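Local coordinates for protein GH18 chiitnase (Pseudoalteromonas aurantia, PDB 6K7Z) that hydrolyses chitin as a family 18 glycoside hydrolase, probably cutting within the polymer chains as an endochitinase, at residues 240-245 against 273-278. Numbering follows the deposited sequence.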
ATOM      1  N   ILE A 240      -5.055 -17.332   8.524  1.00 11.67           N
ATOM      2  CA  ILE A 240      -5.575 -16.278   7.649  1.00 14.40           C
ATOM      3  C   ILE A 240      -6.764 -16.800   6.858  1.00 14.96           C
ATOM      4  O   ILE A 240      -7.815 -16.153   6.775  1.00 12.93           O
ATOM      5  CB  ILE A 240      -4.479 -15.757   6.703  1.00 11.07           C
ATOM      6  CG1 ILE A 240      -3.331 -15.105   7.470  1.00 10.93           C
ATOM      7  CG2 ILE A 240      -5.084 -14.772   5.678  1.00 14.04           C
ATOM      8  CD1 ILE A 240      -2.075 -14.893   6.589  1.00 12.96           C
ATOM      9  N   ILE A 241      -6.609 -17.986   6.262  1.00 14.77           N
ATOM     10  CA  ILE A 241      -7.653 -18.529   5.400  1.00 16.03           C
ATOM     11  C   ILE A 241      -8.928 -18.773   6.193  1.00 14.54           C
ATOM     12  O   ILE A 241     -10.010 -18.296   5.831  1.00 15.75           O
ATOM     13  CB  ILE A 241      -7.166 -19.819   4.717  1.00 17.81           C
ATOM     14  CG1 ILE A 241      -6.109 -19.494   3.660  1.00 15.57           C
ATOM     15  CG2 ILE A 241      -8.328 -20.572   4.090  1.00 17.22           C
ATOM     16  CD1 ILE A 241      -5.499 -20.747   3.053  1.00 17.87           C
ATOM     17  N   ASN A 242      -8.817 -19.498   7.301  1.00 14.27           N
ATOM     18  CA  ASN A 242     -10.010 -20.015   7.945  1.00 13.07           C
ATOM     19  C   ASN A 242     -10.574 -19.103   9.031  1.00 16.87           C
ATOM     20  O   ASN A 242     -11.727 -19.296   9.429  1.00 17.92           O
ATOM     21  CB  ASN A 242      -9.715 -21.409   8.505  1.00 16.39           C
ATOM     22  CG  ASN A 242      -9.686 -22.464   7.412  1.00 17.34           C
ATOM     23  OD1 ASN A 242     -10.716 -22.741   6.784  1.00 18.93           O
ATOM     24  ND2 ASN A 242      -8.511 -23.051   7.165  1.00 17.64           N
ATOM     25  N   GLU A 243      -9.817 -18.109   9.509  1.00 14.25           N
ATOM     26  CA  GLU A 243     -10.315 -17.196  10.528  1.00 12.46           C
ATOM     27  C   GLU A 243     -10.426 -15.757  10.053  1.00 15.31           C
ATOM     28  O   GLU A 243     -11.001 -14.934  10.778  1.00 14.05           O
ATOM     29  CB  GLU A 243      -9.436 -17.241  11.791  1.00 16.38           C
ATOM     30  CG  GLU A 243      -9.282 -18.654  12.377  1.00 15.13           C
ATOM     31  CD  GLU A 243      -8.868 -18.679  13.848  1.00 19.78           C
ATOM     32  OE1 GLU A 243      -9.267 -17.774  14.617  1.00 18.07           O
ATOM     33  OE2 GLU A 243      -8.171 -19.635  14.253  1.00 17.82           O
ATOM     34  N   VAL A 244      -9.921 -15.435   8.861  1.00 12.89           N
ATOM     35  CA  VAL A 244     -10.089 -14.101   8.293  1.00 13.00           C
ATOM     36  C   VAL A 244     -10.833 -14.180   6.967  1.00 14.32           C
ATOM     37  O   VAL A 244     -11.918 -13.605   6.816  1.00 13.85           O
ATOM     38  CB  VAL A 244      -8.727 -13.406   8.107  1.00 13.89           C
ATOM     39  CG1 VAL A 244      -8.895 -12.092   7.358  1.00 14.61           C
ATOM     40  CG2 VAL A 244      -8.044 -13.191   9.440  1.00 13.53           C
ATOM     41  N   ILE A 245     -10.231 -14.867   5.988  1.00 14.18           N
ATOM     42  CA  ILE A 245     -10.749 -14.868   4.623  1.00 12.45           C
ATOM     43  C   ILE A 245     -12.132 -15.507   4.571  1.00 16.54           C
ATOM     44  O   ILE A 245     -13.095 -14.917   4.071  1.00 16.22           O
ATOM     45  CB  ILE A 245      -9.765 -15.574   3.673  1.00 12.15           C
ATOM     46  CG1 ILE A 245      -8.507 -14.713   3.464  1.00 15.24           C
ATOM     47  CG2 ILE A 245     -10.437 -15.869   2.339  1.00 17.59           C
ATOM     48  CD1 ILE A 245      -7.424 -15.375   2.630  1.00 12.29           C
ATOM     49  N   ALA A 273      -1.341 -20.517  -2.032  1.00 10.46           N
ATOM     50  CA  ALA A 273      -2.388 -20.989  -1.127  1.00 14.73           C
ATOM     51  C   ALA A 273      -3.429 -19.900  -0.863  1.00 17.37           C
ATOM     52  O   ALA A 273      -4.635 -20.179  -0.814  1.00 16.60           O
ATOM     53  CB  ALA A 273      -1.768 -21.477   0.186  1.00 11.20           C
ATOM     54  N   ILE A 274      -3.001 -18.666  -0.707  1.00 14.33           N
ATOM     55  CA  ILE A 274      -3.922 -17.598  -0.467  1.00 13.70           C
ATOM     56  C   ILE A 274      -4.793 -17.369  -1.685  1.00 15.84           C
ATOM     57  O   ILE A 274      -5.957 -17.209  -1.571  1.00 18.62           O
ATOM     58  CB  ILE A 274      -3.172 -16.288  -0.104  1.00 13.92           C
ATOM     59  CG1 ILE A 274      -2.640 -16.408   1.292  1.00 13.15           C
ATOM     60  CG2 ILE A 274      -4.031 -15.057  -0.229  1.00 13.90           C
ATOM     61  CD1 ILE A 274      -3.691 -16.294   2.358  1.00 15.49           C
ATOM     62  N   ALA A 275      -4.179 -17.341  -2.842  1.00 14.81           N
ATOM     63  CA  ALA A 275      -4.935 -17.094  -4.061  1.00 20.02           C
ATOM     64  C   ALA A 275      -6.037 -18.145  -4.250  1.00 21.08           C
ATOM     65  O   ALA A 275      -7.142 -17.850  -4.540  1.00 19.42           O
ATOM     66  CB  ALA A 275      -4.061 -16.955  -5.273  1.00 15.72           C
ATOM     67  N   GLN A 276      -5.668 -19.375  -4.017  1.00 21.50           N
ATOM     68  CA  GLN A 276      -6.580 -20.482  -4.126  1.00 21.81           C
ATOM     69  C   GLN A 276      -7.813 -20.227  -3.257  1.00 26.31           C
ATOM     70  O   GLN A 276      -8.908 -20.490  -3.633  1.00 28.58           O
ATOM     71  CB  GLN A 276      -5.892 -21.720  -3.627  1.00 24.28           C
ATOM     72  CG  GLN A 276      -6.722 -22.954  -3.848  1.00 34.47           C
ATOM     73  CD  GLN A 276      -7.197 -23.112  -5.278  1.00 41.80           C
ATOM     74  OE1 GLN A 276      -8.362 -22.878  -5.587  1.00 46.57           O
ATOM     75  NE2 GLN A 276      -6.294 -23.529  -6.153  1.00 43.76           N
ATOM     76  N   SER A 277      -7.600 -19.701  -2.077  1.00 20.14           N
ATOM     77  CA  SER A 277      -8.686 -19.439  -1.176  1.00 22.06           C
ATOM     78  C   SER A 277      -9.567 -18.288  -1.561  1.00 24.62           C
ATOM     79  O   SER A 277     -10.609 -18.162  -1.073  1.00 24.20           O
ATOM     80  CB  SER A 277      -8.173 -19.221   0.230  1.00 23.69           C
ATOM     81  OG  SER A 277      -7.712 -17.933   0.365  1.00 23.04           O
ATOM     82  N   LEU A 278      -9.101 -17.437  -2.440  1.00 26.09           N
ATOM     83  CA  LEU A 278      -9.872 -16.315  -2.901  1.00 25.73           C
ATOM     84  C   LEU A 278     -10.776 -16.674  -4.065  1.00 30.50           C
ATOM     85  O   LEU A 278     -10.498 -17.593  -4.765  1.00 29.30           O
ATOM     86  CB  LEU A 278      -8.959 -15.155  -3.236  1.00 21.04           C
ATOM     87  CG  LEU A 278      -8.171 -14.631  -2.044  1.00 20.68           C
ATOM     88  CD1 LEU A 278      -7.180 -13.576  -2.452  1.00 18.18           C
ATOM     89  CD2 LEU A 278      -9.118 -14.064  -1.015  1.00 20.14           C
TER
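On the outer wall of the TIM barrel, the last two helices pack side by side: Ile-240, Ile-241 and Ile-245 of helix 237-251 meet Ile-274, Ser-277 and Leu-278 at the C-terminal end of helix 269-277. Their local axes come within 10.7 Å and point broadly the same way, 44° apart. The backbones draw nearest at Ile-241 and Ser-277, whose CA atoms are 6.7 Å apart. Ile-274 reaches over with its CD1 methyl, which lies 3.9 Å from Ile-240 CG2. Ile-245 CD1 meets the same methyl, while the flank of Ile-241 at CG1 lies a little farther off. The Ile-274 chain is bent rather than extended, and this bend in the side chain brings CD1 round to the three isoleucines.

Helix 269-277 follows strand 256-260, the strand that closes the barrel by pairing with strand 3-8, and Ile-245, Ile-274 and Leu-278 all touch Ile-257 of that strand. Farther out, Ser-277 turns toward helix 237-251. Its CB packs on Ile-241 CG1 and CG2, and its OG lies 3.4 Å from Ile-245 CD1. No hydrogen bond crosses between the two segments; the hydroxyl instead donates back into its own helix, from Ser-277 OG to Ile-274 O at 2.7 Å, arriving 17° off the carbonyl plane. A chi1 of 81° turns OG back toward that carbonyl, one turn earlier. At the end of the modelled chain, Leu-278 CD2 touches Ile-245 CG2 at 4.0 Å, the two side chains roughly perpendicular, and Gln-249 NE2 hydrogen-bonds to Ser-277 O, tying the chain end to helix 237-251.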